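Local coordinates for flagellar hook-associated protein 2 (Bdellovibrio bacteriovorus, PDB 6KTY) that probably caps the tip of the growing flagellar filament, helping flagellin monomers polymerise there and keeping them from leaking out unpolymerised, at residues 43-48 with 114-119; 47-52 with 138-143; 57-62 with 82-87. All blocks are in the same frame, centred on the assembly; numbering follows the deposited sequence.

Contact 1: residues 43-48 with 114-119; sequences KPAAMS and KLLVSG
Ala-46 and Val-117 make the hydrogen-bonded pair of this antiparallel strand contact: Ala-46 N donates to Val-117 O at 2.8 Å, and Val-117 N returns a bond to Ala-46 O. The short axes of 45-48 and 114-119 point 170° apart, and the ladder continues with Gly-119 N on Pro-44 O. At its other end Ser-48 N reaches Leu-115 O at 2.6 Å, but the return bond comes from a side chain. With chi1 80° putting Ser-48 OG between its backbone N and carbonyl carbon, the hydroxyl accepts from Leu-115 N at 2.8 Å, where a main-chain oxygen would otherwise serve, while its proton goes to Asn-49 O.

Met-47 can be followed outward from the backbone. Its CB lies 4.0 Å from Leu-115 O. CG, anti to the backbone N (chi1 -167°), passes the same oxygen and also meets Lys-114 CB. SD comes within 4.1 Å of Lys-114 CD, where the two side chains cross at about a right angle. The chain then bends, and CE ends 3.7 Å from Leu-116 CD1. Lys-114 also lays CG and CD on Ser-48 O before its NZ pairs with Asp-105. At the opposite end Lys-43 CD passes Gly-119 O at 3.3 Å, and NZ forms a salt bridge with Asp-158 of the second subunit.

Leu-115 and Val-117 lie against helix 84-94. The other face, that of Ala-45, Met-47 and Leu-116, packs on Phe-160 of the second subunit, with Ser-118 against Asp-158 of that subunit. A backbone ladder finished by a serine hydroxyl therefore joins two inner strands that have the domain's own helix on one side and a neighbouring subunit on the other.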
loop_
_atom_site.group_PDB
_atom_site.type_symbol
_atom_site.label_atom_id
_atom_site.label_comp_id
_atom_site.label_asym_id
_atom_site.label_seq_id
_atom_site.Cartn_x
_atom_site.Cartn_y
_atom_site.Cartn_z
ATOM N N LYS A 43 6.178 17.937 -11.537
ATOM C CA LYS A 43 6.453 19.326 -11.885
ATOM C C LYS A 43 7.890 19.674 -11.550
ATOM O O LYS A 43 8.398 19.218 -10.538
ATOM C CB LYS A 43 5.559 20.272 -11.079
ATOM C CG LYS A 43 4.088 20.122 -11.310
ATOM C CD LYS A 43 3.332 20.963 -10.263
ATOM C CE LYS A 43 1.973 20.365 -9.905
ATOM N NZ LYS A 43 2.009 19.693 -8.540
ATOM N N PRO A 44 8.534 20.529 -12.366
ATOM C CA PRO A 44 9.840 21.045 -11.944
ATOM C C PRO A 44 9.585 21.967 -10.743
ATOM O O PRO A 44 8.529 22.617 -10.702
ATOM C CB PRO A 44 10.304 21.852 -13.155
ATOM C CG PRO A 44 9.013 22.339 -13.756
ATOM C CD PRO A 44 7.983 21.308 -13.484
ATOM N N ALA A 45 10.514 22.042 -9.805
ATOM C CA ALA A 45 10.309 22.869 -8.612
ATOM C C ALA A 45 11.571 23.171 -7.869
ATOM O O ALA A 45 12.588 22.480 -8.045
ATOM C CB ALA A 45 9.253 22.199 -7.655
ATOM N N ALA A 46 11.539 24.212 -7.034
ATOM C CA ALA A 46 12.726 24.547 -6.205
ATOM C C ALA A 46 12.239 25.087 -4.866
ATOM O O ALA A 46 11.113 25.664 -4.756
ATOM C CB ALA A 46 13.702 25.574 -6.942
ATOM N N MET A 47 13.003 24.835 -3.829
ATOM C CA MET A 47 12.573 25.278 -2.494
ATOM C C MET A 47 13.680 26.052 -1.860
ATOM O O MET A 47 14.837 25.603 -1.893
ATOM C CB MET A 47 12.176 24.092 -1.591
ATOM C CG MET A 47 11.435 24.516 -0.303
ATOM S SD MET A 47 10.806 23.171 0.680
ATOM C CE MET A 47 9.326 22.781 -0.226
ATOM N N SER A 48 13.347 27.192 -1.256
ATOM C CA SER A 48 14.389 28.021 -0.604
ATOM C C SER A 48 14.955 27.440 0.692
ATOM O O SER A 48 14.382 26.516 1.281
ATOM C CB SER A 48 13.868 29.441 -0.331
ATOM O OG SER A 48 13.070 29.456 0.843
ATOM N N LYS A 114 9.845 28.586 4.203
ATOM C CA LYS A 114 10.510 28.394 2.913
ATOM C C LYS A 114 9.660 28.740 1.729
ATOM O O LYS A 114 8.427 28.542 1.750
ATOM C CB LYS A 114 11.003 26.968 2.806
ATOM C CG LYS A 114 12.120 26.680 3.773
ATOM C CD LYS A 114 12.437 25.231 3.769
ATOM C CE LYS A 114 13.536 24.935 4.793
ATOM N NZ LYS A 114 13.990 23.530 4.780
ATOM N N LEU A 115 10.299 29.314 0.711
ATOM C CA LEU A 115 9.616 29.618 -0.540
ATOM C C LEU A 115 9.712 28.377 -1.414
ATOM O O LEU A 115 10.801 27.823 -1.589
ATOM C CB LEU A 115 10.247 30.821 -1.242
ATOM C CG LEU A 115 9.624 31.241 -2.582
ATOM C CD1 LEU A 115 8.270 31.936 -2.364
ATOM C CD2 LEU A 115 10.588 32.162 -3.318
ATOM N N LEU A 116 8.559 27.910 -1.882
ATOM C CA LEU A 116 8.473 26.804 -2.834
ATOM C C LEU A 116 7.997 27.362 -4.166
ATOM O O LEU A 116 6.927 27.993 -4.235
ATOM C CB LEU A 116 7.478 25.748 -2.323
ATOM C CG LEU A 116 7.002 24.652 -3.318
ATOM C CD1 LEU A 116 8.169 23.730 -3.660
ATOM C CD2 LEU A 116 5.836 23.812 -2.738
ATOM N N VAL A 117 8.748 27.128 -5.228
ATOM C CA VAL A 117 8.336 27.628 -6.549
ATOM C C VAL A 117 8.228 26.385 -7.475
ATOM O O VAL A 117 9.184 25.630 -7.602
ATOM C CB VAL A 117 9.348 28.634 -7.077
ATOM C CG1 VAL A 117 8.981 29.134 -8.463
ATOM C CG2 VAL A 117 9.525 29.828 -6.087
ATOM N N SER A 118 7.087 26.188 -8.115
ATOM C CA SER A 118 6.898 25.019 -8.967
ATOM C C SER A 118 6.341 25.408 -10.337
ATOM O O SER A 118 5.584 26.372 -10.447
ATOM C CB SER A 118 6.019 24.029 -8.243
ATOM O OG SER A 118 4.683 24.518 -8.241
ATOM N N GLY A 119 6.752 24.682 -11.381
ATOM C CA GLY A 119 6.165 24.833 -12.713
ATOM C C GLY A 119 4.716 24.431 -12.633
ATOM O O GLY A 119 4.299 23.787 -11.669
#

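Contact 2: residues 47-52 with 138-143; sequences MSNGFP and GDQDMY
Asn-49 meets Tyr-143 and Asp-141 with both main chain and side chain. Asn-49 N donates to Tyr-143 O at 2.9 Å, and its side-chain amide turns to the same loop. ND2 reaches Asp-141 O at 2.8 Å, with that oxygen close to the amide plane. OD1 accepts from Tyr-143 N at 3.0 Å in a straight bond whose donor stands 49° above the carbonyl plane. A chi1 of 60° places Asn-49 CG between its backbone N and carbonyl carbon, 3.4 Å from both CD1 and CE1 of Tyr-143. Asn-49 CB sits over one face of the Tyr-143 ring, 3.8 Å from the centroid and offset toward the rim, a CH-pi contact.

Next to this, Gln-140 lays its amide flat on the Phe-51 ring, the two planes only 13° apart. NE2 is 3.5 Å above the Phe-51 ring plane, over its centre, and donates to Gly-50 O at 3.1 Å, nearly in its own amide plane. OE1 meanwhile touches Pro-52 CD. Met-142 CG approaches Phe-51 CZ obliquely at 3.8 Å.

A second shell positions these groups. Ile-59 packs against both Phe-51 and Met-142, and Met-142 also rests on Leu-115. Phe-51 is paired through its backbone with Phe-113, while Asp-139 OD2 accepts from Gln-58 N, tying down the start of 138-143.

In the four-stranded sheet, strand 144-148 lies beside 45-48, and these bonds carry the pairing on to the loop leading into it. One asparagine amide thus satisfies two main-chain groups, an N-H and a carbonyl, of an irregular loop. The stacked glutamine has its N-H bond to Gly-50 to fix its rotation, and three of the four bonds across the contact use a side-chain amide.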
loop_
_atom_site.group_PDB
_atom_site.type_symbol
_atom_site.label_atom_id
_atom_site.label_comp_id
_atom_site.label_asym_id
_atom_site.label_seq_id
_atom_site.Cartn_x
_atom_site.Cartn_y
_atom_site.Cartn_z
ATOM N N MET A 47 13.003 24.835 -3.829
ATOM C CA MET A 47 12.573 25.278 -2.494
ATOM C C MET A 47 13.680 26.052 -1.860
ATOM O O MET A 47 14.837 25.603 -1.893
ATOM C CB MET A 47 12.176 24.092 -1.591
ATOM C CG MET A 47 11.435 24.516 -0.303
ATOM S SD MET A 47 10.806 23.171 0.680
ATOM C CE MET A 47 9.326 22.781 -0.226
ATOM N N SER A 48 13.347 27.192 -1.256
ATOM C CA SER A 48 14.389 28.021 -0.604
ATOM C C SER A 48 14.955 27.440 0.692
ATOM O O SER A 48 14.382 26.516 1.281
ATOM C CB SER A 48 13.868 29.441 -0.331
ATOM O OG SER A 48 13.070 29.456 0.843
ATOM N N ASN A 49 16.098 27.987 1.118
ATOM C CA ASN A 49 16.522 27.939 2.520
ATOM C C ASN A 49 15.462 28.520 3.470
ATOM O O ASN A 49 14.512 29.196 3.029
ATOM C CB ASN A 49 17.889 28.623 2.700
ATOM C CG ASN A 49 17.891 30.104 2.275
ATOM O OD1 ASN A 49 17.250 30.489 1.318
ATOM N ND2 ASN A 49 18.626 30.924 3.015
ATOM N N GLY A 50 15.598 28.208 4.748
ATOM C CA GLY A 50 14.610 28.569 5.771
ATOM C C GLY A 50 14.807 29.997 6.262
ATOM O O GLY A 50 15.941 30.488 6.359
ATOM N N PHE A 51 13.695 30.659 6.578
ATOM C CA PHE A 51 13.701 32.011 7.118
ATOM C C PHE A 51 12.959 32.024 8.435
ATOM O O PHE A 51 12.022 31.209 8.631
ATOM C CB PHE A 51 13.033 32.959 6.130
ATOM C CG PHE A 51 13.907 33.329 4.971
ATOM C CD1 PHE A 51 14.156 32.423 3.946
ATOM C CD2 PHE A 51 14.481 34.591 4.897
ATOM C CE1 PHE A 51 14.977 32.773 2.876
ATOM C CE2 PHE A 51 15.313 34.943 3.817
ATOM C CZ PHE A 51 15.577 34.036 2.831
ATOM N N PRO A 52 13.326 32.963 9.335
ATOM C CA PRO A 52 12.666 32.981 10.625
ATOM C C PRO A 52 11.244 33.515 10.572
ATOM O O PRO A 52 10.510 33.366 11.524
ATOM C CB PRO A 52 13.577 33.883 11.490
ATOM C CG PRO A 52 14.272 34.796 10.517
ATOM C CD PRO A 52 14.384 33.991 9.222
ATOM N N GLY A 138 19.896 42.472 0.985
ATOM C CA GLY A 138 18.954 41.682 1.764
ATOM C C GLY A 138 19.395 41.567 3.221
ATOM O O GLY A 138 20.564 41.730 3.534
ATOM N N ASP A 139 18.449 41.263 4.101
ATOM C CA ASP A 139 18.740 41.013 5.511
ATOM C C ASP A 139 19.380 39.641 5.622
ATOM O O ASP A 139 20.127 39.364 6.548
ATOM C CB ASP A 139 17.457 40.991 6.339
ATOM C CG ASP A 139 16.771 42.329 6.408
ATOM O OD1 ASP A 139 17.443 43.382 6.261
ATOM O OD2 ASP A 139 15.536 42.315 6.607
ATOM N N GLN A 140 19.037 38.774 4.679
ATOM C CA GLN A 140 19.463 37.408 4.706
ATOM C C GLN A 140 19.505 36.877 3.278
ATOM O O GLN A 140 18.676 37.238 2.448
ATOM C CB GLN A 140 18.490 36.594 5.555
ATOM C CG GLN A 140 18.875 35.129 5.723
ATOM C CD GLN A 140 17.778 34.287 6.365
ATOM O OE1 GLN A 140 17.065 34.745 7.270
ATOM N NE2 GLN A 140 17.639 33.050 5.898
ATOM N N ASP A 141 20.459 35.990 3.025
ATOM C CA ASP A 141 20.614 35.335 1.731
ATOM C C ASP A 141 19.441 34.411 1.404
ATOM O O ASP A 141 19.069 33.560 2.227
ATOM C CB ASP A 141 21.898 34.490 1.745
ATOM C CG ASP A 141 23.159 35.332 1.734
ATOM O OD1 ASP A 141 23.129 36.497 1.253
ATOM O OD2 ASP A 141 24.196 34.827 2.210
ATOM N N MET A 142 18.857 34.568 0.215
ATOM C CA MET A 142 17.901 33.583 -0.294
ATOM C C MET A 142 18.533 32.761 -1.379
ATOM O O MET A 142 19.140 33.303 -2.294
ATOM C CB MET A 142 16.634 34.227 -0.884
ATOM C CG MET A 142 15.489 33.254 -0.933
ATOM S SD MET A 142 15.249 32.456 -2.530
ATOM C CE MET A 142 14.063 33.655 -3.167
ATOM N N TYR A 143 18.357 31.456 -1.272
ATOM C CA TYR A 143 18.830 30.560 -2.288
ATOM C C TYR A 143 17.934 29.337 -2.321
ATOM O O TYR A 143 17.256 29.017 -1.353
ATOM C CB TYR A 143 20.325 30.177 -2.060
ATOM C CG TYR A 143 20.625 29.381 -0.793
ATOM C CD1 TYR A 143 20.805 30.020 0.430
ATOM C CD2 TYR A 143 20.791 27.990 -0.845
ATOM C CE1 TYR A 143 21.096 29.291 1.583
ATOM C CE2 TYR A 143 21.063 27.250 0.294
ATOM C CZ TYR A 143 21.227 27.909 1.498
ATOM O OH TYR A 143 21.502 27.173 2.609
#

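Contact 3: residues 57-62 with 82-87; sequences TQIGVG and STLDGV
Ser-82 OG and Ile-59 CG1 meet the facing backbone from the same kind of rotamer, each lying between its own backbone N and carbonyl carbon. For Ser-82 (chi1 54°) this brings OG to Gly-60 O, a weak hydrogen bond of 3.0 Å. For Ile-59 (chi1 76°) CG1 passes 3.4 Å from Ser-82 O, and CG2 touches the same oxygen. Beyond CG1 the chain is extended, so that Ile-59 CD1 and Val-87 CG2 reach toward each other, tip to tip, at 3.6 Å. Ile-59 CG2 also touches Leu-84 CD2.

The main-chain link is a hydrogen bond from Ile-59 N to Ser-82 O at 2.8 Å. The loop 57-62 thereby lies across the beginning of helix 84-94, the helix that packs on the four-stranded sheet of this part of FliD; strands 63-68 and 71-77 lie between the two segments in the chain. Thr-83 is the N-cap, its OG1 accepting from Gly-86 N at 2.9 Å.

Thr-57 O approaches the same helix end from the loop side. It receives a CA-H contact from Thr-83 CA at 3.5 Å, and a water 2.6 Å from Thr-57 O probably donates to it. The same water oxygen accepts from Leu-84 N at 2.9 Å. One first-turn N-H is therefore met by a side chain and another by solvent held against the loop. On the helix, Val-87 also touches Ile-77 and Leu-115.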
loop_
_atom_site.group_PDB
_atom_site.type_symbol
_atom_site.label_atom_id
_atom_site.label_comp_id
_atom_site.label_asym_id
_atom_site.label_seq_id
_atom_site.Cartn_x
_atom_site.Cartn_y
_atom_site.Cartn_z
ATOM N N THR A 57 11.686 39.702 7.359
ATOM C CA THR A 57 13.068 39.561 6.924
ATOM C C THR A 57 13.064 39.733 5.431
ATOM O O THR A 57 12.287 39.069 4.739
ATOM C CB THR A 57 13.636 38.176 7.301
ATOM O OG1 THR A 57 13.610 38.028 8.733
ATOM C CG2 THR A 57 15.068 38.003 6.773
ATOM N N GLN A 58 13.855 40.678 4.948
ATOM C CA GLN A 58 13.832 41.052 3.540
ATOM C C GLN A 58 14.978 40.373 2.810
ATOM O O GLN A 58 16.099 40.289 3.342
ATOM C CB GLN A 58 13.907 42.573 3.390
ATOM C CG GLN A 58 12.763 43.262 4.139
ATOM C CD GLN A 58 12.206 44.430 3.413
ATOM O OE1 GLN A 58 12.700 45.541 3.586
ATOM N NE2 GLN A 58 11.161 44.204 2.577
ATOM N N ILE A 59 14.697 39.877 1.602
ATOM C CA ILE A 59 15.739 39.186 0.814
ATOM C C ILE A 59 16.491 40.077 -0.180
ATOM O O ILE A 59 17.421 39.607 -0.851
ATOM C CB ILE A 59 15.193 37.925 0.123
ATOM C CG1 ILE A 59 14.325 38.222 -1.126
ATOM C CG2 ILE A 59 14.387 37.089 1.093
ATOM C CD1 ILE A 59 14.181 36.969 -2.056
ATOM N N GLY A 60 16.079 41.340 -0.294
ATOM C CA GLY A 60 16.749 42.304 -1.139
ATOM C C GLY A 60 16.028 42.681 -2.437
ATOM O O GLY A 60 14.877 42.315 -2.670
ATOM N N VAL A 61 16.735 43.418 -3.288
ATOM C CA VAL A 61 16.178 43.898 -4.533
ATOM C C VAL A 61 17.012 43.336 -5.666
ATOM O O VAL A 61 18.216 43.139 -5.531
ATOM C CB VAL A 61 16.142 45.454 -4.576
ATOM C CG1 VAL A 61 17.519 46.065 -4.260
ATOM C CG2 VAL A 61 15.635 45.952 -5.903
ATOM N N GLY A 62 16.356 43.061 -6.779
ATOM C CA GLY A 62 17.059 42.622 -7.985
ATOM C C GLY A 62 16.113 41.754 -8.765
ATOM O O GLY A 62 15.002 42.200 -9.074
ATOM N N SER A 82 10.151 42.589 -0.336
ATOM C CA SER A 82 10.940 41.395 -0.599
ATOM C C SER A 82 10.990 40.457 0.623
ATOM O O SER A 82 11.972 39.748 0.862
ATOM C CB SER A 82 12.341 41.767 -1.121
ATOM O OG SER A 82 13.040 42.676 -0.280
ATOM N N THR A 83 9.916 40.437 1.396
ATOM C CA THR A 83 9.709 39.379 2.372
ATOM C C THR A 83 9.388 38.105 1.574
ATOM O O THR A 83 9.042 38.185 0.397
ATOM C CB THR A 83 8.541 39.694 3.305
ATOM O OG1 THR A 83 7.347 39.795 2.524
ATOM C CG2 THR A 83 8.767 41.044 4.072
ATOM N N LEU A 84 9.474 36.930 2.199
ATOM C CA LEU A 84 9.148 35.700 1.483
ATOM C C LEU A 84 7.745 35.811 0.932
ATOM O O LEU A 84 7.494 35.413 -0.191
ATOM C CB LEU A 84 9.224 34.486 2.374
ATOM C CG LEU A 84 10.618 33.920 2.733
ATOM C CD1 LEU A 84 10.354 32.504 3.260
ATOM C CD2 LEU A 84 11.601 33.947 1.569
ATOM N N ASP A 85 6.847 36.373 1.726
ATOM C CA ASP A 85 5.495 36.610 1.265
ATOM C C ASP A 85 5.415 37.558 0.061
ATOM O O ASP A 85 4.659 37.286 -0.864
ATOM C CB ASP A 85 4.609 37.095 2.393
ATOM C CG ASP A 85 3.385 36.243 2.508
ATOM O OD1 ASP A 85 2.293 36.712 2.080
ATOM O OD2 ASP A 85 3.584 35.051 2.902
ATOM N N GLY A 86 6.173 38.659 0.084
ATOM C CA GLY A 86 6.185 39.602 -1.067
ATOM C C GLY A 86 6.719 38.971 -2.348
ATOM O O GLY A 86 6.196 39.190 -3.427
ATOM N N VAL A 87 7.764 38.172 -2.208
ATOM C CA VAL A 87 8.384 37.520 -3.320
ATOM C C VAL A 87 7.453 36.477 -3.928
ATOM O O VAL A 87 7.297 36.364 -5.149
ATOM C CB VAL A 87 9.671 36.840 -2.893
ATOM C CG1 VAL A 87 10.180 35.965 -4.041
ATOM C CG2 VAL A 87 10.737 37.923 -2.472
HETATM O O HOH W 1 10.558 37.099 4.896
#

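Contact 1 is the inner strand pair of the four-stranded antiparallel sheet (98-104, 113-119, 45-48, 144-148). Contact 2 shares Met-47 and Ser-48 with it, its centre about 13 Å away, where the chain leaves strand 45-48 and meets the loop before 144-148. Contact 3 lies about 9 Å from contact 2 and 16 Å from contact 1, centre to centre. Its segments, 57-62 and 82-87, fall in the chain between the halves of both others. Leu-115 and Ile-59 bridge the contacts, so one apolar core joins sheet, loops and helix 84-94. The chain is one piece of FliD; contact 1 faces a second subunit of the crystal assembly, whose relation to the cap remains open.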